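Local atomic coordinates of amidohydrolase (PDB entry 2I5G), a protein that probably acts as a metal-dependent dipeptidase of the membrane dipeptidase (M19) family, cleaving dipeptides. Residues 178-192 with 207-219. The protein carries 2 engineered substitutions. Residues are numbered along the deposited sequence; the frame is centred on the assembly and turned at random.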
# COMPACT_ATOMS: atom_id res chain seq x y z
N TYR A 178 -16.36 9.03 11.83
CA TYR A 178 -15.61 8.12 12.69
C TYR A 178 -16.76 7.22 13.14
O TYR A 178 -17.27 7.36 14.25
CB TYR A 178 -15.04 8.83 13.92
CG TYR A 178 -13.83 9.71 13.67
CD1 TYR A 178 -12.78 9.28 12.86
CD2 TYR A 178 -13.71 10.96 14.29
CE1 TYR A 178 -11.65 10.07 12.66
CE2 TYR A 178 -12.59 11.75 14.10
CZ TYR A 178 -11.56 11.31 13.29
OH TYR A 178 -10.45 12.09 13.11
N SER A 179 -17.17 6.32 12.25
CA SER A 179 -18.28 5.40 12.51
C SER A 179 -18.28 4.80 13.91
O SER A 179 -19.34 4.61 14.50
CB SER A 179 -18.29 4.27 11.47
OG SER A 179 -17.13 3.46 11.57
N HIS A 180 -17.10 4.50 14.43
CA HIS A 180 -17.00 3.91 15.76
C HIS A 180 -15.71 4.25 16.50
O HIS A 180 -14.64 3.72 16.18
CB HIS A 180 -17.17 2.38 15.68
CG HIS A 180 -16.14 1.69 14.83
ND1 HIS A 180 -16.04 1.87 13.47
CD2 HIS A 180 -15.18 0.79 15.16
CE1 HIS A 180 -15.06 1.12 13.00
NE2 HIS A 180 -14.53 0.46 14.00
N CYS A 181 -15.80 5.13 17.49
CA CYS A 181 -14.62 5.51 18.26
C CYS A 181 -15.00 6.04 19.64
O CYS A 181 -16.17 6.21 19.96
CB CYS A 181 -13.84 6.58 17.52
SG CYS A 181 -14.75 8.13 17.42
N LEU A 182 -13.99 6.29 20.46
CA LEU A 182 -14.20 6.79 21.80
C LEU A 182 -13.24 7.93 22.11
O LEU A 182 -12.17 8.01 21.51
CB LEU A 182 -14.02 5.66 22.81
CG LEU A 182 -15.20 4.70 22.87
CD1 LEU A 182 -14.88 3.52 23.79
CD2 LEU A 182 -16.43 5.45 23.37
N PRO A 183 -13.61 8.81 23.04
CA PRO A 183 -12.79 9.96 23.43
C PRO A 183 -11.53 9.59 24.21
O PRO A 183 -11.61 8.85 25.20
CB PRO A 183 -13.75 10.79 24.26
CG PRO A 183 -14.51 9.74 24.98
CD PRO A 183 -14.82 8.74 23.88
N SER A 184 -10.39 10.09 23.77
CA SER A 184 -9.14 9.81 24.47
C SER A 184 -9.08 10.67 25.74
O SER A 184 -8.16 10.54 26.55
CB SER A 184 -7.95 10.11 23.56
OG SER A 184 -8.02 11.43 23.06
N GLY A 185 -10.07 11.53 25.91
CA GLY A 185 -10.14 12.37 27.09
C GLY A 185 -10.66 11.55 28.26
O GLY A 185 -10.81 12.06 29.37
N LEU A 186 -10.94 10.28 28.00
CA LEU A 186 -11.42 9.37 29.04
C LEU A 186 -10.48 8.17 29.14
O LEU A 186 -10.31 7.60 30.21
CB LEU A 186 -12.83 8.90 28.71
CG LEU A 186 -13.90 9.99 28.61
CD1 LEU A 186 -15.23 9.37 28.23
CD2 LEU A 186 -14.00 10.73 29.93
N LYS A 187 -9.87 7.81 28.02
CA LYS A 187 -8.93 6.68 27.93
C LYS A 187 -7.92 7.03 26.83
O LYS A 187 -8.31 7.34 25.70
CB LYS A 187 -9.70 5.41 27.55
CG LYS A 187 -9.30 4.16 28.32
CD LYS A 187 -7.89 3.70 28.01
CE LYS A 187 -7.55 2.46 28.81
NZ LYS A 187 -6.18 1.94 28.52
N GLU A 188 -6.63 6.96 27.14
CA GLU A 188 -5.61 7.30 26.15
C GLU A 188 -5.61 6.53 24.84
O GLU A 188 -5.67 7.14 23.78
CB GLU A 188 -4.21 7.21 26.78
CG GLU A 188 -3.86 8.46 27.55
CD GLU A 188 -4.22 9.72 26.78
OE1 GLU A 188 -3.75 9.88 25.64
OE2 GLU A 188 -4.99 10.56 27.31
N HIS A 189 -5.53 5.21 24.92
CA HIS A 189 -5.51 4.31 23.76
C HIS A 189 -5.35 4.90 22.34
O HIS A 189 -6.00 5.88 21.97
CB HIS A 189 -6.76 3.42 23.77
CG HIS A 189 -6.64 2.20 22.91
ND1 HIS A 189 -6.63 2.26 21.53
CD2 HIS A 189 -6.45 0.90 23.23
CE1 HIS A 189 -6.44 1.05 21.04
NE2 HIS A 189 -6.33 0.21 22.05
N PRO A 190 -4.49 4.28 21.52
CA PRO A 190 -4.21 4.69 20.14
C PRO A 190 -5.43 4.87 19.22
O PRO A 190 -5.36 5.61 18.23
CB PRO A 190 -3.28 3.59 19.64
CG PRO A 190 -2.52 3.22 20.87
CD PRO A 190 -3.62 3.16 21.91
N ARG A 191 -6.54 4.20 19.51
CA ARG A 191 -7.70 4.34 18.64
C ARG A 191 -8.72 5.38 19.07
O ARG A 191 -9.66 5.67 18.34
CB ARG A 191 -8.39 2.98 18.42
CG ARG A 191 -8.72 2.78 16.96
CD ARG A 191 -9.26 1.41 16.62
NE ARG A 191 -10.65 1.22 17.04
CZ ARG A 191 -11.62 2.10 16.85
NH1 ARG A 191 -11.38 3.26 16.25
NH2 ARG A 191 -12.85 1.82 17.25
N ASN A 192 -8.54 5.94 20.26
CA ASN A 192 -9.46 6.97 20.74
C ASN A 192 -9.09 8.32 20.13
O ASN A 192 -7.95 8.52 19.70
CB ASN A 192 -9.40 7.07 22.26
CG ASN A 192 -10.14 5.95 22.94
OD1 ASN A 192 -10.97 5.29 22.32
ND2 ASN A 192 -9.85 5.73 24.21
N PHE A 207 -19.27 13.72 11.10
CA PHE A 207 -20.17 12.95 11.95
C PHE A 207 -19.34 12.04 12.84
O PHE A 207 -18.23 11.66 12.48
CB PHE A 207 -21.10 12.11 11.07
CG PHE A 207 -22.20 11.43 11.83
CD1 PHE A 207 -23.28 12.17 12.33
CD2 PHE A 207 -22.14 10.07 12.09
CE1 PHE A 207 -24.28 11.54 13.07
CE2 PHE A 207 -23.13 9.44 12.83
CZ PHE A 207 -24.20 10.18 13.32
N VAL A 208 -19.88 11.69 14.00
CA VAL A 208 -19.15 10.82 14.93
C VAL A 208 -20.04 9.78 15.61
O VAL A 208 -20.94 10.13 16.36
CB VAL A 208 -18.47 11.62 16.05
CG1 VAL A 208 -17.85 10.65 17.07
CG2 VAL A 208 -17.42 12.56 15.45
N GLY A 209 -19.76 8.51 15.34
CA GLY A 209 -20.51 7.44 15.97
C GLY A 209 -19.70 6.93 17.15
O GLY A 209 -18.56 6.47 16.98
N VAL A 210 -20.26 7.03 18.35
CA VAL A 210 -19.56 6.59 19.56
C VAL A 210 -19.69 5.08 19.72
O VAL A 210 -20.78 4.52 19.57
CB VAL A 210 -20.13 7.27 20.82
CG1 VAL A 210 -19.28 6.93 22.02
CG2 VAL A 210 -20.16 8.77 20.61
N THR A 211 -18.57 4.43 20.02
CA THR A 211 -18.54 2.98 20.19
C THR A 211 -18.49 2.58 21.66
O THR A 211 -18.39 3.43 22.55
CB THR A 211 -17.31 2.37 19.48
OG1 THR A 211 -17.43 0.94 19.47
CG2 THR A 211 -16.02 2.77 20.19
N MSE A 212 -18.55 1.27 21.92
CA MSE A 212 -18.53 0.74 23.28
C MSE A 212 -17.53 -0.40 23.49
O MSE A 212 -17.66 -1.18 24.43
CB MSE A 212 -19.93 0.25 23.65
CG MSE A 212 -20.47 -0.78 22.68
SE MSE A 212 -22.09 -1.63 23.28
CE MSE A 212 -23.37 -0.52 22.36
N PHE A 213 -16.53 -0.49 22.63
CA PHE A 213 -15.54 -1.55 22.76
C PHE A 213 -14.78 -1.48 24.08
O PHE A 213 -14.06 -0.52 24.34
CB PHE A 213 -14.56 -1.51 21.60
CG PHE A 213 -13.93 -2.82 21.30
CD1 PHE A 213 -14.71 -3.89 20.89
CD2 PHE A 213 -12.56 -3.01 21.45
CE1 PHE A 213 -14.14 -5.13 20.62
CE2 PHE A 213 -11.98 -4.24 21.19
CZ PHE A 213 -12.77 -5.31 20.77
N ALA A 214 -14.93 -2.52 24.89
CA ALA A 214 -14.30 -2.61 26.20
C ALA A 214 -12.90 -2.02 26.29
O ALA A 214 -12.66 -1.07 27.04
CB ALA A 214 -14.28 -4.07 26.67
N PRO A 215 -11.94 -2.57 25.52
CA PRO A 215 -10.56 -2.09 25.51
C PRO A 215 -10.38 -0.58 25.52
O PRO A 215 -9.47 -0.06 26.18
CB PRO A 215 -9.99 -2.72 24.24
CG PRO A 215 -10.71 -4.02 24.18
CD PRO A 215 -12.13 -3.63 24.51
N PHE A 216 -11.24 0.13 24.79
CA PHE A 216 -11.15 1.59 24.68
C PHE A 216 -11.97 2.40 25.69
O PHE A 216 -12.03 3.62 25.60
CB PHE A 216 -11.53 2.03 23.26
CG PHE A 216 -11.01 1.11 22.16
CD1 PHE A 216 -9.77 0.48 22.28
CD2 PHE A 216 -11.76 0.90 21.01
CE1 PHE A 216 -9.30 -0.36 21.27
CE2 PHE A 216 -11.29 0.06 20.00
CZ PHE A 216 -10.05 -0.57 20.13
N LEU A 217 -12.60 1.73 26.65
CA LEU A 217 -13.40 2.43 27.66
C LEU A 217 -12.59 2.71 28.91
O LEU A 217 -11.72 1.93 29.28
CB LEU A 217 -14.64 1.61 28.01
CG LEU A 217 -15.73 1.60 26.92
CD1 LEU A 217 -16.68 0.45 27.17
CD2 LEU A 217 -16.47 2.94 26.91
N LYS A 218 -12.87 3.84 29.55
CA LYS A 218 -12.16 4.22 30.76
C LYS A 218 -12.14 3.12 31.82
O LYS A 218 -11.10 2.88 32.45
CB LYS A 218 -12.76 5.49 31.37
CG LYS A 218 -12.05 5.93 32.65
CD LYS A 218 -12.74 7.11 33.31
CE LYS A 218 -12.05 7.47 34.61
NZ LYS A 218 -12.77 8.57 35.32
N LYS A 219 -13.26 2.44 32.01
CA LYS A 219 -13.33 1.37 32.99
C LYS A 219 -13.14 -0.02 32.40
O LYS A 219 -13.01 -1.00 33.13
CB LYS A 219 -14.65 1.43 33.76
CG LYS A 219 -14.82 2.69 34.61
CD LYS A 219 -15.70 2.44 35.82
CE LYS A 219 -17.04 1.83 35.43
NZ LYS A 219 -17.82 1.36 36.61
O HOH W 1 -13.05 6.57 26.10
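The His-189 side chain, its CG trans to the backbone N (chi1 -161°), and Phe-216, its CG beside its own N (chi1 -39°), bring their rings together edge-to-face, Phe-216 presenting its edge to the imidazole face, centroids 4.3 Å apart. They join the loops that follow two neighbouring parallel strands, 177-181 and 207-210, the beta-alpha-beta unit that helix 195-203 completes in this TIM-barrel-clan protein. The imidazole also accepts a bond in its plane from Arg-191 N to His-189 ND1 (2.8 Å), which helps hold it in that rotation. The Arg-191 guanidinium approaches the Phe-216 ring obliquely, NE near CE2, its plane nearly perpendicular to the ring (89°). Arginine is long enough to pass the phenyl and still donate from NH2 to His-180 O, tying loop to strand end.

Between the strands, Gly-209 N bonds to Tyr-178 O and Cys-181 N to Gly-209 O; a beta bulge at Ser-179 and His-180 shifts the register by one. Gly-209 has no side chain, and its CA lies 3.4 Å from Ser-179 O in a CA-H...O contact. Branched and apolar, Leu-182 suits its buried place, CD2 meeting CG1 of Val-210 and CD1 meeting CD2 of Leu-217. Thr-211 offers its methyl to Leu-182 and OG1 to Thr-248 O. Phe-216 O receives a weak bond from Asn-192 ND2 (3.3 Å) and a water proton, the same water donating to Pro-183 O.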